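Local coordinates for flavin-dependent thymidylate synthase (Thermus thermophilus, PDB 6J61) that catalyses the reductive methylation of dUMP to dTMP as an FAD-dependent homotetramer, with methylenetetrahydrofolate as methyl donor and NADPH as reductant, at the interface of chains A and B and the interface of chains A and C. Coordinates in Å, arbitrary orientation; residue numbers count along the deposited sequence, not the author numbering. Chains: chain A/B/C, Flavin-dependent thymidylate synthase.

Contact 1: the interface of chains A and B. Residues chain A 131-132, 135; chain B 138, 142, 145-146, 159.
A:Leu131 and A:Val135 lie against B:Ala142 in an apolar patch where the start of helix 132-148 of chain A meets the middle and end of the same helix in chain B, the two running in opposite directions. The side chain of A:Leu131, just ahead of its helix, gives up the most surface to chain B, 49 Å². Its CB stays back from the surface, 4.7 Å from CD1 of B:Leu146. One bond further, A:Leu131 CG comes to 4.1 Å from the methyl CB of B:Ala142. The branch CD2 then makes the nearest contact of this residue, 3.6 Å from B:Leu146 CD1, and also faces B:Ala145 CB at 4.0 Å. The two leucines point in opposite directions and lie alongside, so their methyl branches meet flank to flank.

A turn further on, A:Val135 forks over two partners. Its CG1 sits 3.5 Å from B:Ala142 CB, where the small alanine side chain probably allows the close approach, while CG2 turns to the 3-10 helix 157-159 of chain B and lies 3.8 Å from B:Val159 CB. These valines cross at about a right angle. B:Glu138 borders the patch, burying a little of its surface. The fit of small and branched side chains, which together hide 207 Å² here, is repeated with the chains exchanged by the two-fold axis and probably helps hold these two subunits together in the tetramer.

A:Leu132 completes the rim: CG is anti to the backbone N (chi1 167°), which swings the side chain over toward B:Val159, and its CD1 methyl touches B:Val159 CG1 at 3.3 Å.

Contact 2: the interface of chains A and C. Residues chain A 225-227; chain C 217-218, 221-222.
A bend in each of two side chains brings A:Arg227 onto C:Glu217: the arginine, extended out to CD, kinks at chi3 (46°), turning NE toward chain C, and the glutamate folds back at chi2 (62°) to bring its carboxylate over the start of the arginine's helix. The side chains cross at about a right angle. NE donates to the carboxylate oxygen OE1 at 3.1 Å, forming a hydrogen bond and salt bridge. OE1 lies in the guanidinium plane, at its edge, but the donor meets OE1 from its anti side and tilted out of the carboxylate plane. NH2 adds a weak bond to the same oxygen.

The backbones join as well. The amide N of A:Arg227 gives a nearly straight hydrogen bond (167° at H) to the carbonyl O of C:Glu217, 2.7 Å away, so one residue is gripped through both main chain and side chain. The carboxylate near the beginning of helix 227-236 would probably be stabilised by the helix dipole. Its other oxygen, OE2, accepts a weak bond from A:Ser226 OG at 3.3 Å.

C:Glu221 supports the arginine by its methylenes, its CB packing 3.6 Å from A:Arg227 CD. Beside the serine, C:His218 ND1 lies 3.7 Å from A:Ser226 CB. A leucine in place of A:Arg227 would probably leave the C:Glu217 carboxylate without its charged mate and less restrained in its rotation.

In the fold, the last turn of helix 209-220 and the following loop of chain C receive the junction between strand 223-225 and helix 227-236 of chain A, probably where the extra C-terminal domain begins.

Contact 1: the interface of chains A and B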
ATOM      1  N   LEU A 131      28.662 -25.383 -18.884  1.00 46.37           N
ATOM      2  CA  LEU A 131      29.091 -24.015 -18.583  1.00 48.12           C
ATOM      3  C   LEU A 131      28.302 -23.512 -17.384  1.00 47.77           C
ATOM      4  O   LEU A 131      28.875 -23.038 -16.406  1.00 46.77           O
ATOM      5  CB  LEU A 131      28.847 -23.084 -19.782  1.00 47.38           C
ATOM      6  CG  LEU A 131      29.891 -21.983 -20.029  1.00 47.15           C
ATOM      7  CD1 LEU A 131      31.208 -22.636 -20.411  1.00 44.61           C
ATOM      8  CD2 LEU A 131      29.443 -21.048 -21.154  1.00 48.22           C
ATOM      9  N   LEU A 132      26.981 -23.614 -17.476  1.00 48.01           N
ATOM     10  CA  LEU A 132      26.098 -23.205 -16.396  1.00 47.87           C
ATOM     11  C   LEU A 132      26.314 -24.172 -15.246  1.00 49.37           C
ATOM     12  O   LEU A 132      26.452 -23.766 -14.093  1.00 49.59           O
ATOM     13  CB  LEU A 132      24.634 -23.275 -16.840  1.00 46.73           C
ATOM     14  CG  LEU A 132      23.598 -23.166 -15.716  1.00 45.17           C
ATOM     15  CD1 LEU A 132      23.740 -21.826 -15.014  1.00 44.19           C
ATOM     16  CD2 LEU A 132      22.208 -23.327 -16.279  1.00 44.13           C
ATOM     17  N   VAL A 135      29.819 -23.349 -13.378  1.00 56.59           N
ATOM     18  CA  VAL A 135      29.794 -22.238 -12.435  1.00 56.29           C
ATOM     19  C   VAL A 135      28.902 -22.531 -11.227  1.00 56.14           C
ATOM     20  O   VAL A 135      29.159 -22.044 -10.126  1.00 55.83           O
ATOM     21  CB  VAL A 135      29.345 -20.914 -13.119  1.00 56.75           C
ATOM     22  CG1 VAL A 135      29.669 -20.962 -14.593  1.00 56.20           C
ATOM     23  CG2 VAL A 135      27.873 -20.653 -12.887  1.00 59.56           C
TER
ATOM     24  N   GLU B 138      34.972 -16.750 -13.450  1.00 56.50           N
ATOM     25  CA  GLU B 138      34.348 -17.835 -14.187  1.00 57.20           C
ATOM     26  C   GLU B 138      32.909 -17.439 -14.478  1.00 55.52           C
ATOM     27  O   GLU B 138      32.420 -17.588 -15.599  1.00 53.93           O
ATOM     28  CB  GLU B 138      34.352 -19.114 -13.355  1.00 60.66           C
ATOM     29  CG  GLU B 138      35.683 -19.818 -13.277  1.00 65.92           C
ATOM     30  CD  GLU B 138      35.553 -21.205 -12.678  1.00 70.13           C
ATOM     31  OE1 GLU B 138      35.367 -21.317 -11.445  1.00 71.28           O
ATOM     32  OE2 GLU B 138      35.623 -22.185 -13.449  1.00 72.48           O
ATOM     33  N   ALA B 142      31.510 -17.095 -17.959  1.00 45.96           N
ATOM     34  CA  ALA B 142      30.440 -17.923 -18.482  1.00 45.36           C
ATOM     35  C   ALA B 142      29.363 -16.997 -19.020  1.00 47.16           C
ATOM     36  O   ALA B 142      28.818 -17.216 -20.102  1.00 48.31           O
ATOM     37  CB  ALA B 142      29.878 -18.793 -17.377  1.00 43.62           C
ATOM     38  N   ALA B 145      30.522 -15.592 -22.170  1.00 51.95           N
ATOM     39  CA  ALA B 145      30.554 -16.665 -23.153  1.00 52.86           C
ATOM     40  C   ALA B 145      29.128 -17.064 -23.547  1.00 54.53           C
ATOM     41  O   ALA B 145      28.894 -17.608 -24.628  1.00 54.19           O
ATOM     42  CB  ALA B 145      31.303 -17.865 -22.594  1.00 52.05           C
ATOM     43  N   LEU B 146      28.175 -16.797 -22.661  1.00 55.40           N
ATOM     44  CA  LEU B 146      26.781 -17.108 -22.940  1.00 55.73           C
ATOM     45  C   LEU B 146      26.224 -16.030 -23.870  1.00 56.78           C
ATOM     46  O   LEU B 146      25.531 -16.334 -24.850  1.00 57.14           O
ATOM     47  CB  LEU B 146      25.987 -17.158 -21.636  1.00 55.04           C
ATOM     48  CG  LEU B 146      25.363 -18.497 -21.209  1.00 57.24           C
ATOM     49  CD1 LEU B 146      26.196 -19.695 -21.676  1.00 54.53           C
ATOM     50  CD2 LEU B 146      25.225 -18.496 -19.682  1.00 56.15           C
ATOM     51  N   VAL B 159      23.815 -16.870 -14.133  1.00 41.86           N
ATOM     52  CA  VAL B 159      25.037 -17.497 -13.631  1.00 42.37           C
ATOM     53  C   VAL B 159      25.797 -16.548 -12.699  1.00 42.86           C
ATOM     54  O   VAL B 159      26.731 -16.963 -12.020  1.00 42.95           O
ATOM     55  CB  VAL B 159      26.007 -17.918 -14.755  1.00 41.57           C
ATOM     56  CG1 VAL B 159      25.408 -19.038 -15.552  1.00 41.58           C
ATOM     57  CG2 VAL B 159      26.350 -16.725 -15.632  1.00 39.75           C
TER

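Contact 2: the interface of chains A and C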
ATOM      1  N   LEU A 225      -7.333  -0.330 -26.004  1.00 44.11           N
ATOM      2  CA  LEU A 225      -7.080   0.398 -27.231  1.00 43.00           C
ATOM      3  C   LEU A 225      -6.898   1.861 -26.918  1.00 43.09           C
ATOM      4  O   LEU A 225      -7.681   2.452 -26.174  1.00 42.79           O
ATOM      5  CB  LEU A 225      -8.239   0.217 -28.208  1.00 45.60           C
ATOM      6  CG  LEU A 225      -8.631  -1.232 -28.501  1.00 47.25           C
ATOM      7  CD1 LEU A 225      -9.658  -1.275 -29.631  1.00 49.16           C
ATOM      8  CD2 LEU A 225      -7.391  -2.019 -28.873  1.00 49.62           C
ATOM      9  N   SER A 226      -5.852   2.435 -27.495  1.00 44.01           N
ATOM     10  CA  SER A 226      -5.520   3.838 -27.307  1.00 44.42           C
ATOM     11  C   SER A 226      -6.568   4.700 -27.995  1.00 43.62           C
ATOM     12  O   SER A 226      -7.383   4.197 -28.760  1.00 40.56           O
ATOM     13  CB  SER A 226      -4.162   4.127 -27.930  1.00 45.75           C
ATOM     14  OG  SER A 226      -4.230   3.903 -29.329  1.00 48.49           O
ATOM     15  N   ARG A 227      -6.520   6.002 -27.725  1.00 44.62           N
ATOM     16  CA  ARG A 227      -7.449   6.957 -28.303  1.00 46.62           C
ATOM     17  C   ARG A 227      -7.495   6.929 -29.830  1.00 48.43           C
ATOM     18  O   ARG A 227      -8.583   6.948 -30.418  1.00 48.20           O
ATOM     19  CB  ARG A 227      -7.116   8.374 -27.837  1.00 46.58           C
ATOM     20  CG  ARG A 227      -7.945   9.452 -28.535  1.00 47.28           C
ATOM     21  CD  ARG A 227      -7.641  10.832 -27.978  1.00 49.11           C
ATOM     22  NE  ARG A 227      -6.202  11.047 -27.851  1.00 48.76           N
ATOM     23  CZ  ARG A 227      -5.650  12.137 -27.326  1.00 50.49           C
ATOM     24  NH1 ARG A 227      -6.414  13.127 -26.878  1.00 49.37           N
ATOM     25  NH2 ARG A 227      -4.327  12.223 -27.232  1.00 51.83           N
TER
ATOM     26  N   GLU C 217      -3.740   9.682 -24.312  1.00 41.69           N
ATOM     27  CA  GLU C 217      -3.742   8.794 -25.454  1.00 43.01           C
ATOM     28  C   GLU C 217      -3.929   7.313 -25.132  1.00 45.75           C
ATOM     29  O   GLU C 217      -4.706   6.614 -25.789  1.00 47.95           O
ATOM     30  CB  GLU C 217      -2.439   8.976 -26.224  1.00 41.15           C
ATOM     31  CG  GLU C 217      -2.225   8.002 -27.369  1.00 40.12           C
ATOM     32  CD  GLU C 217      -3.278   8.117 -28.452  1.00 38.15           C
ATOM     33  OE1 GLU C 217      -3.839   9.220 -28.625  1.00 38.67           O
ATOM     34  OE2 GLU C 217      -3.526   7.104 -29.139  1.00 38.81           O
ATOM     35  N   HIS C 218      -3.227   6.832 -24.116  1.00 47.50           N
ATOM     36  CA  HIS C 218      -3.290   5.423 -23.775  1.00 46.72           C
ATOM     37  C   HIS C 218      -4.149   5.003 -22.588  1.00 46.57           C
ATOM     38  O   HIS C 218      -4.056   3.861 -22.130  1.00 48.69           O
ATOM     39  CB  HIS C 218      -1.867   4.912 -23.594  1.00 47.07           C
ATOM     40  CG  HIS C 218      -1.022   5.062 -24.819  1.00 49.08           C
ATOM     41  ND1 HIS C 218      -1.111   4.201 -25.893  1.00 47.88           N
ATOM     42  CD2 HIS C 218      -0.095   5.990 -25.154  1.00 48.08           C
ATOM     43  CE1 HIS C 218      -0.272   4.591 -26.834  1.00 47.81           C
ATOM     44  NE2 HIS C 218       0.356   5.675 -26.412  1.00 47.81           N
ATOM     45  N   GLU C 221      -8.534   8.521 -22.757  1.00 41.55           N
ATOM     46  CA  GLU C 221      -9.337   8.498 -23.968  1.00 42.17           C
ATOM     47  C   GLU C 221      -9.233   7.174 -24.689  1.00 41.35           C
ATOM     48  O   GLU C 221      -9.725   7.017 -25.793  1.00 41.32           O
ATOM     49  CB  GLU C 221      -8.923   9.647 -24.885  1.00 45.50           C
ATOM     50  CG  GLU C 221      -9.016  11.009 -24.202  1.00 49.60           C
ATOM     51  CD  GLU C 221     -10.448  11.448 -23.923  1.00 53.01           C
ATOM     52  OE1 GLU C 221     -11.320  10.577 -23.685  1.00 54.48           O
ATOM     53  OE2 GLU C 221     -10.699  12.675 -23.925  1.00 55.78           O
ATOM     54  N   GLY C 222      -8.571   6.216 -24.060  1.00 41.92           N
ATOM     55  CA  GLY C 222      -8.475   4.900 -24.652  1.00 41.70           C
ATOM     56  C   GLY C 222      -9.661   4.141 -24.083  1.00 42.50           C
ATOM     57  O   GLY C 222     -10.591   4.754 -23.547  1.00 43.52           O
TER

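Contacts 1 and 2 join chain A to two different neighbours, their C-alpha centres about 44 Å apart. They share no secondary-structure element: contact 1 uses helix 132-148 and the 3-10 helix 157-159, contact 2 the segment from helix 209-220 to helix 227-236. Their character differs too, apolar in the first and largely polar in the second. The centre of contact 1 is about 30 Å from B:Arg184, the probable active-site arginine, and that of contact 2 about 16 Å from C:Arg184, so both probably act in assembly rather than directly in catalysis. As each FAD site draws on three monomers, both probably help keep the subunits in register within the homotetramer.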